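Local coordinates for protein arylmalonate decarboxylase (Bordetella bronchiseptica, PDB 3IXL) that catalyses the enantioselective decarboxylation of 2-aryl-2-methylmalonates to 2-arylpropionates, taking up a proton and releasing carbon dioxide, at residues A50-E53 against S54-D57; A160-T164 against A165-D169; P207-S211 against S212-F216. The protein carries 2 engineered substitutions. All blocks are in the same frame, centred on the assembly; numbering follows the deposited sequence.

Contact 1 of 3, residues A50-E53 against S54-D57; sequences AVIE and SVVD
Ser54 grips the carbonyl oxygen of Val51 twice, once through its hydroxyl and once through its backbone amide, and this is the tight part of the contact. The hydroxyl bond, Ser54 OG to Val51 O, is 2.7 Å long and lies in the carbonyl plane on a lone pair; the amide bond, Ser54 N to Val51 O, measures 3.0 Å and comes from above that plane. Placing OG between the backbone N and the carbonyl carbon (chi1 69°) turns the hydroxyl back over the preceding turn. Ile52 and Val55 form the buried apolar side, in light contact with each other: Ile52 CD1 stands 4.2 Å from Val55 CG2, while Phe85 and Leu89 of helix 83-97 meet Ile52 and Met93 meets Val55. The backbone is looser here, Val55 N to Ile52 O being a weak bond of 3.3 Å. Glu53 and Asp57 are exposed, and the Glu53 side chain heads away from 54-57, with only its CB touching that segment. The direct backbone bonds run from residue i+3 to residue i, and a water bridging Ile52 O (2.9 Å) and Val56 N (3.0 Å) spans an i to i+4 pair in this turn linking helix 45-51 to helix 55-64.

Contact 2 of 3, residues A160-T164 against A165-D169; sequences ARVDT and ATLVD
An N-cap backed by a hydrophobic staple starts helix 164-176, with Asp163 as the cap and Thr166, three residues on, as its partner. The carboxylate uses both oxygens on this one residue. Asp163 OD1 takes the capping bond from Thr166 N at 3.0 Å, the amide approaching from above the carboxylate plane, 49° out of it. Asp163 OD2 accepts from the hydroxyl, Thr166 OG1, at only 2.6 Å, on the syn side and closer to that plane. Asp163 chi1 of 67°, which sets CG between the backbone N and the carbonyl carbon, swings the carboxylate forward over the first turn, where the side chains of Asp163 and Thr166 cross at about a right angle.

The staple joins the residues just outside this pair. Val162 CG1 lies 3.8 Å from Leu167 CD2, and the same methyl is 3.7 Å from Thr166 CG2, so the threonine offers its hydroxyl to the cap and its methyl to the apolar patch. Leu151 and Ile153 also touch Val162, while Leu191 touches Leu167. Regular helical bonding follows: Leu167 N donates to Asp163 O (3.2 Å) and Val168 N to Thr164 O (2.9 Å). Thr164 and Val168 then turn their side chains to helix 196-204, both meeting Ala196.

Two bonds, one to each oxygen, hold the carboxylate's rotation, and one satisfies an amide of the first turn that has no preceding helical carbonyl to bind. The negative charge at the amino end of a helix should be stabilised by the helix dipole, which would probably favour the ionised form of Asp163.

Contact 3 of 3, residues P207-S211 against S212-F216; sequences PVVSS and SPAGF
Val209 and Ser210 carry similar first torsions, chi1 174° and 179°, and each thereby reaches a different residue of the helix that follows. In Val209 the torsion sends CG1 away from the backbone N and brings this methyl to 3.8 Å from Ala214 CB. In Ser210 it brings the hydroxyl alongside the proline ring, Ser210 OG lying 3.5 Å from Pro213 CD.

Ser210 is the N-cap residue, yet its side chain makes no direct capping bond. A water stands in between: it is hydrogen-bonded to Ser210 OG at 2.9 Å and accepts from Ser212 N at 2.8 Å. Ser210 OG also has a protein partner, Thr193 OG1. The cap carbonyl is engaged more regularly, with Ala214 N donating to Ser210 O at 2.8 Å, nearly in line with the C=O bond. Pro213, lacking an amide hydrogen, is easily accommodated in this first turn, where an N-H would have no earlier helical carbonyl to meet. One step on, Gly215 N donates to Ser211 O at 2.9 Å.

The Ser211 side chain leaves the backbone away from 212-216, and its hydroxyl bonds Thr75 OG1 and the backbone N of the engineered Ser188, both residues of the ligand pocket. The turn thus ties the pocket wall to the start of helix 211-222.

The axes of strand 208-210 and helix segment 212-216 approach to 6.6 Å at an angle of 81°. The strand is the outermost of its parallel sheet within the chain and bonds through its backbone to strand 183-187. Helix 104-114 packs on Val209 and Ala214, helix 196-204 on Ser210 and Pro213, and helix 23-27 on Pro213 and Phe216.

In the fold
The three contacts are successive examples of how a chain enters a helix: a junction between two helices in contact 1, a side-chain cap in contact 2 and a strand-to-helix turn in contact 3. None touches another. Contacts 2 and 3 are the nearer pair, with centres about 15 Å apart and nearest atoms about 7 Å apart, and helix 196-204 packs against both. Contact 1 lies about 30 Å from contact 2 and about 23 Å from contact 3, centre to centre. Relative to the bound 2-phenylacetic acid, contact 3 is closest, the side chain of Ser211 being about 5 Å away. The side chain of Val51 in contact 1 is about 10 Å from the bound 2-phenylacetic acid, and the side chain of Val162 in contact 2 is about 11 Å from it.

Contact 1 of 3, residues A50-E53 against S54-D57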
ATOM      1  N   ALA A  50       7.782  -8.672 -15.423  1.00 10.24           N
ATOM      2  CA  ALA A  50       8.654  -7.873 -16.292  1.00 10.49           C
ATOM      3  C   ALA A  50       9.491  -6.815 -15.562  1.00 10.74           C
ATOM      4  O   ALA A  50      10.459  -6.298 -16.125  1.00 11.38           O
ATOM      5  CB  ALA A  50       7.859  -7.231 -17.415  1.00 10.77           C
ATOM      6  N   VAL A  51       9.123  -6.482 -14.325  1.00  9.77           N
ATOM      7  CA  VAL A  51       9.852  -5.451 -13.570  1.00  9.94           C
ATOM      8  C   VAL A  51      10.374  -5.901 -12.208  1.00  9.52           C
ATOM      9  O   VAL A  51      11.215  -5.216 -11.617  1.00  9.03           O
ATOM     10  CB  VAL A  51       9.024  -4.144 -13.375  1.00  9.77           C
ATOM     11  CG1 VAL A  51       8.716  -3.501 -14.716  1.00 10.97           C
ATOM     12  CG2 VAL A  51       7.755  -4.398 -12.552  1.00 11.00           C
ATOM     13  N   ILE A  52       9.873  -7.028 -11.699  1.00  8.74           N
ATOM     14  CA  ILE A  52      10.173  -7.426 -10.319  1.00  9.51           C
ATOM     15  C   ILE A  52      11.678  -7.572 -10.067  1.00  9.79           C
ATOM     16  O   ILE A  52      12.162  -7.286  -8.975  1.00  9.99           O
ATOM     17  CB  ILE A  52       9.401  -8.712  -9.906  1.00  9.63           C
ATOM     18  CG1 ILE A  52       9.574  -9.030  -8.414  1.00  9.86           C
ATOM     19  CG2 ILE A  52       9.860  -9.910 -10.732  1.00 10.00           C
ATOM     20  CD1 ILE A  52       8.926  -8.031  -7.474  1.00 10.85           C
ATOM     21  N   GLU A  53      12.412  -7.995 -11.093  1.00 10.66           N
ATOM     22  CA  GLU A  53      13.842  -8.239 -10.944  1.00 11.33           C
ATOM     23  C   GLU A  53      14.654  -6.963 -10.774  1.00 11.23           C
ATOM     24  O   GLU A  53      15.804  -7.020 -10.330  1.00 12.29           O
ATOM     25  CB  GLU A  53      14.367  -9.024 -12.141  1.00 11.55           C
ATOM     26  CG  GLU A  53      13.732 -10.401 -12.254  1.00 13.90           C
ATOM     27  CD  GLU A  53      13.979 -11.058 -13.594  1.00 16.52           C
ATOM     28  OE1 GLU A  53      14.406 -12.228 -13.588  1.00 18.94           O
ATOM     29  OE2 GLU A  53      13.749 -10.422 -14.641  1.00 17.67           O
ATOM     30  N   SER A  54      14.065  -5.824 -11.128  1.00 10.50           N
ATOM     31  CA  SER A  54      14.753  -4.539 -11.038  1.00 10.73           C
ATOM     32  C   SER A  54      14.608  -3.851  -9.688  1.00 10.21           C
ATOM     33  O   SER A  54      15.251  -2.841  -9.446  1.00 10.01           O
ATOM     34  CB  SER A  54      14.283  -3.598 -12.145  1.00 10.63           C
ATOM     35  OG  SER A  54      12.938  -3.180 -11.943  1.00 12.79           O
ATOM     36  N   VAL A  55      13.755  -4.390  -8.825  1.00 10.04           N
ATOM     37  CA  VAL A  55      13.493  -3.765  -7.534  1.00  9.68           C
ATOM     38  C   VAL A  55      14.776  -3.515  -6.740  1.00 10.22           C
ATOM     39  O   VAL A  55      14.988  -2.414  -6.234  1.00 10.23           O
ATOM     40  CB  VAL A  55      12.452  -4.561  -6.721  1.00  9.71           C
ATOM     41  CG1 VAL A  55      12.408  -4.075  -5.263  1.00  8.86           C
ATOM     42  CG2 VAL A  55      11.080  -4.427  -7.377  1.00  9.69           C
ATOM     43  N   VAL A  56      15.641  -4.518  -6.662  1.00 10.74           N
ATOM     44  CA  VAL A  56      16.882  -4.379  -5.896  1.00 11.29           C
ATOM     45  C   VAL A  56      17.770  -3.238  -6.426  1.00 11.40           C
ATOM     46  O   VAL A  56      18.345  -2.474  -5.651  1.00 11.55           O
ATOM     47  CB  VAL A  56      17.649  -5.721  -5.846  1.00 11.52           C
ATOM     48  CG1 VAL A  56      19.082  -5.530  -5.369  1.00 13.59           C
ATOM     49  CG2 VAL A  56      16.919  -6.689  -4.927  1.00 12.74           C
ATOM     50  N   ASP A  57      17.843  -3.099  -7.747  1.00 11.24           N
ATOM     51  CA  ASP A  57      18.643  -2.034  -8.349  1.00 11.78           C
ATOM     52  C   ASP A  57      18.074  -0.659  -8.034  1.00 10.77           C
ATOM     53  O   ASP A  57      18.824   0.289  -7.807  1.00 10.87           O
ATOM     54  CB  ASP A  57      18.776  -2.230  -9.861  1.00 12.79           C
ATOM     55  CG  ASP A  57      19.573  -3.478 -10.215  1.00 16.94           C
ATOM     56  OD1 ASP A  57      20.581  -3.781  -9.534  1.00 21.17           O
ATOM     57  OD2 ASP A  57      19.174  -4.174 -11.169  1.00 22.84           O
TER
HETATM   58  O   HOH W   1      14.651  -7.202  -7.402  1.00 16.93           O

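Contact 2 of 3, residues A160-T164 against A165-D169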
ATOM      1  N   ALA A 160      -5.748   5.945 -11.089  1.00 13.87           N
ATOM      2  CA  ALA A 160      -5.715   7.323 -10.590  1.00 13.48           C
ATOM      3  C   ALA A 160      -6.971   8.122 -10.955  1.00 13.32           C
ATOM      4  O   ALA A 160      -7.242   9.165 -10.356  1.00 13.90           O
ATOM      5  CB  ALA A 160      -4.462   8.044 -11.084  1.00 14.17           C
ATOM      6  N   ARG A 161      -7.731   7.631 -11.931  1.00 12.47           N
ATOM      7  CA  ARG A 161      -8.932   8.333 -12.398  1.00 12.45           C
ATOM      8  C   ARG A 161     -10.191   8.004 -11.596  1.00 12.16           C
ATOM      9  O   ARG A 161     -11.211   8.672 -11.759  1.00 13.02           O
ATOM     10  CB  ARG A 161      -9.175   8.069 -13.886  1.00 13.10           C
ATOM     11  CG  ARG A 161      -8.106   8.663 -14.786  1.00 15.73           C
ATOM     12  CD  ARG A 161      -8.565   8.760 -16.239  1.00 21.16           C
ATOM     13  NE  ARG A 161      -8.711   7.455 -16.888  1.00 24.34           N
ATOM     14  CZ  ARG A 161      -7.730   6.803 -17.517  1.00 25.41           C
ATOM     15  NH1 ARG A 161      -6.504   7.317 -17.571  1.00 26.28           N
ATOM     16  NH2 ARG A 161      -7.972   5.627 -18.082  1.00 26.46           N
ATOM     17  N   VAL A 162     -10.134   6.980 -10.745  1.00 10.56           N
ATOM     18  CA  VAL A 162     -11.302   6.578  -9.967  1.00 10.21           C
ATOM     19  C   VAL A 162     -11.575   7.650  -8.902  1.00  9.84           C
ATOM     20  O   VAL A 162     -10.680   8.019  -8.133  1.00 10.42           O
ATOM     21  CB  VAL A 162     -11.088   5.196  -9.311  1.00 10.03           C
ATOM     22  CG1 VAL A 162     -12.313   4.761  -8.519  1.00 10.02           C
ATOM     23  CG2 VAL A 162     -10.776   4.133 -10.377  1.00 10.85           C
ATOM     24  N   ASP A 163     -12.816   8.129  -8.859  1.00  9.20           N
ATOM     25  CA  ASP A 163     -13.200   9.212  -7.954  1.00  8.84           C
ATOM     26  C   ASP A 163     -13.501   8.743  -6.529  1.00  8.27           C
ATOM     27  O   ASP A 163     -13.781   7.566  -6.279  1.00  8.20           O
ATOM     28  CB  ASP A 163     -14.435   9.907  -8.510  1.00  9.11           C
ATOM     29  CG  ASP A 163     -15.638   9.007  -8.486  1.00 10.54           C
ATOM     30  OD1 ASP A 163     -16.468   9.143  -7.566  1.00 12.69           O
ATOM     31  OD2 ASP A 163     -15.715   8.122  -9.362  1.00 13.43           O
ATOM     32  N   THR A 164     -13.498   9.703  -5.611  1.00  7.89           N
ATOM     33  CA  THR A 164     -13.717   9.431  -4.201  1.00  7.62           C
ATOM     34  C   THR A 164     -15.022   8.705  -3.915  1.00  7.39           C
ATOM     35  O   THR A 164     -15.048   7.749  -3.146  1.00  7.90           O
ATOM     36  CB  THR A 164     -13.657  10.743  -3.393  1.00  7.87           C
ATOM     37  OG1 THR A 164     -12.356  11.317  -3.544  1.00  8.57           O
ATOM     38  CG2 THR A 164     -13.983  10.525  -1.909  1.00  8.72           C
ATOM     39  N   ALA A 165     -16.117   9.172  -4.514  1.00  7.20           N
ATOM     40  CA  ALA A 165     -17.420   8.575  -4.212  1.00  7.56           C
ATOM     41  C   ALA A 165     -17.528   7.117  -4.665  1.00  7.30           C
ATOM     42  O   ALA A 165     -18.164   6.302  -4.000  1.00  7.80           O
ATOM     43  CB  ALA A 165     -18.545   9.414  -4.811  1.00  8.06           C
ATOM     44  N   THR A 166     -16.888   6.799  -5.788  1.00  7.46           N
ATOM     45  CA  THR A 166     -16.821   5.421  -6.255  1.00  7.34           C
ATOM     46  C   THR A 166     -16.073   4.555  -5.238  1.00  7.11           C
ATOM     47  O   THR A 166     -16.468   3.426  -4.960  1.00  7.29           O
ATOM     48  CB  THR A 166     -16.136   5.351  -7.631  1.00  7.97           C
ATOM     49  OG1 THR A 166     -16.965   6.018  -8.598  1.00  9.18           O
ATOM     50  CG2 THR A 166     -15.908   3.900  -8.077  1.00  8.10           C
ATOM     51  N   LEU A 167     -14.993   5.095  -4.678  1.00  6.63           N
ATOM     52  CA  LEU A 167     -14.214   4.345  -3.696  1.00  6.58           C
ATOM     53  C   LEU A 167     -14.960   4.171  -2.370  1.00  6.75           C
ATOM     54  O   LEU A 167     -14.903   3.103  -1.756  1.00  6.68           O
ATOM     55  CB  LEU A 167     -12.859   5.023  -3.460  1.00  7.30           C
ATOM     56  CG  LEU A 167     -11.932   5.044  -4.677  1.00  8.22           C
ATOM     57  CD1 LEU A 167     -10.752   5.962  -4.440  1.00 10.78           C
ATOM     58  CD2 LEU A 167     -11.479   3.617  -5.029  1.00 11.01           C
ATOM     59  N   VAL A 168     -15.680   5.208  -1.941  1.00  6.78           N
ATOM     60  CA  VAL A 168     -16.502   5.085  -0.739  1.00  6.92           C
ATOM     61  C   VAL A 168     -17.541   3.974  -0.933  1.00  6.91           C
ATOM     62  O   VAL A 168     -17.741   3.124  -0.066  1.00  7.90           O
ATOM     63  CB  VAL A 168     -17.215   6.421  -0.375  1.00  6.96           C
ATOM     64  CG1 VAL A 168     -18.275   6.208   0.721  1.00  7.20           C
ATOM     65  CG2 VAL A 168     -16.192   7.477   0.050  1.00  7.60           C
ATOM     66  N   ASP A 169     -18.210   4.002  -2.080  1.00  7.19           N
ATOM     67  CA  ASP A 169     -19.225   3.003  -2.386  1.00  8.27           C
ATOM     68  C   ASP A 169     -18.642   1.587  -2.468  1.00  8.04           C
ATOM     69  O   ASP A 169     -19.265   0.626  -2.006  1.00  8.63           O
ATOM     70  CB  ASP A 169     -19.921   3.357  -3.693  1.00  8.81           C
ATOM     71  CG  ASP A 169     -20.888   2.297  -4.125  1.00 10.19           C
ATOM     72  OD1 ASP A 169     -21.953   2.185  -3.482  1.00 11.90           O
ATOM     73  OD2 ASP A 169     -20.570   1.574  -5.094  1.00 12.35           O
TER

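Contact 3 of 3, residues P207-S211 against S212-F216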
ATOM      1  N   PRO A 207     -12.441   0.627  10.931  1.00 11.09           N
ATOM      2  CA  PRO A 207     -11.281   1.253  10.298  1.00 10.79           C
ATOM      3  C   PRO A 207     -11.042   0.775   8.865  1.00 10.27           C
ATOM      4  O   PRO A 207     -11.409  -0.350   8.509  1.00 10.34           O
ATOM      5  CB  PRO A 207     -10.118   0.834  11.205  1.00 11.32           C
ATOM      6  CG  PRO A 207     -10.553  -0.458  11.790  1.00 11.77           C
ATOM      7  CD  PRO A 207     -12.052  -0.393  11.921  1.00 10.97           C
ATOM      8  N   VAL A 208     -10.426   1.647   8.075  1.00  9.66           N
ATOM      9  CA  VAL A 208      -9.983   1.340   6.717  1.00  9.49           C
ATOM     10  C   VAL A 208      -8.469   1.467   6.635  1.00  8.36           C
ATOM     11  O   VAL A 208      -7.893   2.476   7.067  1.00  9.28           O
ATOM     12  CB  VAL A 208     -10.590   2.313   5.677  1.00 10.00           C
ATOM     13  CG1 VAL A 208     -10.078   2.004   4.269  1.00 11.40           C
ATOM     14  CG2 VAL A 208     -12.102   2.245   5.718  1.00 10.64           C
ATOM     15  N   VAL A 209      -7.834   0.452   6.066  1.00  6.94           N
ATOM     16  CA  VAL A 209      -6.412   0.529   5.731  1.00  6.80           C
ATOM     17  C   VAL A 209      -6.328   0.597   4.217  1.00  6.38           C
ATOM     18  O   VAL A 209      -6.840  -0.286   3.531  1.00  6.60           O
ATOM     19  CB  VAL A 209      -5.614  -0.671   6.289  1.00  6.48           C
ATOM     20  CG1 VAL A 209      -4.159  -0.642   5.800  1.00  7.70           C
ATOM     21  CG2 VAL A 209      -5.629  -0.649   7.814  1.00  7.28           C
ATOM     22  N   SER A 210      -5.700   1.650   3.706  1.00  5.85           N
ATOM     23  CA  SER A 210      -5.610   1.883   2.270  1.00  6.01           C
ATOM     24  C   SER A 210      -4.149   1.782   1.853  1.00  5.80           C
ATOM     25  O   SER A 210      -3.276   2.313   2.543  1.00  5.60           O
ATOM     26  CB  SER A 210      -6.184   3.261   1.932  1.00  6.30           C
ATOM     27  OG  SER A 210      -6.085   3.518   0.548  1.00  7.77           O
ATOM     28  N   SER A 211      -3.891   1.129   0.720  1.00  5.44           N
ATOM     29  CA  SER A 211      -2.512   0.853   0.266  1.00  5.81           C
ATOM     30  C   SER A 211      -1.547   2.049   0.295  1.00  5.42           C
ATOM     31  O   SER A 211      -0.499   1.984   0.942  1.00  5.52           O
ATOM     32  CB  SER A 211      -2.524   0.278  -1.157  1.00  6.65           C
ATOM     33  OG  SER A 211      -3.002  -1.041  -1.179  1.00  7.08           O
ATOM     34  N   SER A 212      -1.862   3.108  -0.442  1.00  5.65           N
ATOM     35  CA  SER A 212      -0.913   4.218  -0.560  1.00  6.30           C
ATOM     36  C   SER A 212      -0.675   4.907   0.793  1.00  6.13           C
ATOM     37  O   SER A 212       0.461   5.024   1.243  1.00  5.97           O
ATOM     38  CB  SER A 212      -1.342   5.197  -1.650  1.00  6.73           C
ATOM     39  OG  SER A 212      -0.343   6.171  -1.858  1.00 10.13           O
ATOM     40  N   PRO A 213      -1.751   5.355   1.467  1.00  5.51           N
ATOM     41  CA  PRO A 213      -1.548   5.975   2.774  1.00  5.72           C
ATOM     42  C   PRO A 213      -0.834   5.047   3.769  1.00  5.64           C
ATOM     43  O   PRO A 213       0.061   5.498   4.486  1.00  6.26           O
ATOM     44  CB  PRO A 213      -2.976   6.317   3.220  1.00  5.94           C
ATOM     45  CG  PRO A 213      -3.718   6.477   1.917  1.00  6.78           C
ATOM     46  CD  PRO A 213      -3.171   5.387   1.062  1.00  6.10           C
ATOM     47  N   ALA A 214      -1.188   3.763   3.802  1.00  5.30           N
ATOM     48  CA  ALA A 214      -0.492   2.830   4.699  1.00  5.22           C
ATOM     49  C   ALA A 214       0.988   2.731   4.339  1.00  5.05           C
ATOM     50  O   ALA A 214       1.830   2.654   5.228  1.00  5.67           O
ATOM     51  CB  ALA A 214      -1.139   1.450   4.667  1.00  5.52           C
ATOM     52  N   GLY A 215       1.303   2.754   3.041  1.00  5.12           N
ATOM     53  CA  GLY A 215       2.705   2.733   2.607  1.00  4.58           C
ATOM     54  C   GLY A 215       3.486   3.902   3.188  1.00  4.29           C
ATOM     55  O   GLY A 215       4.613   3.733   3.668  1.00  5.22           O
ATOM     56  N   PHE A 216       2.890   5.092   3.151  1.00  4.76           N
ATOM     57  CA  PHE A 216       3.523   6.263   3.754  1.00  4.97           C
ATOM     58  C   PHE A 216       3.676   6.126   5.256  1.00  5.34           C
ATOM     59  O   PHE A 216       4.741   6.377   5.796  1.00  6.25           O
ATOM     60  CB  PHE A 216       2.751   7.543   3.410  1.00  5.52           C
ATOM     61  CG  PHE A 216       3.051   8.060   2.038  1.00  4.86           C
ATOM     62  CD1 PHE A 216       2.280   7.679   0.951  1.00  5.83           C
ATOM     63  CD2 PHE A 216       4.148   8.894   1.829  1.00  6.00           C
ATOM     64  CE1 PHE A 216       2.582   8.129  -0.331  1.00  7.03           C
ATOM     65  CE2 PHE A 216       4.465   9.356   0.554  1.00  7.14           C
ATOM     66  CZ  PHE A 216       3.690   8.972  -0.527  1.00  7.05           C
TER
HETATM   67  O   HOH W   2      -4.323   3.365  -1.767  1.00  9.17           O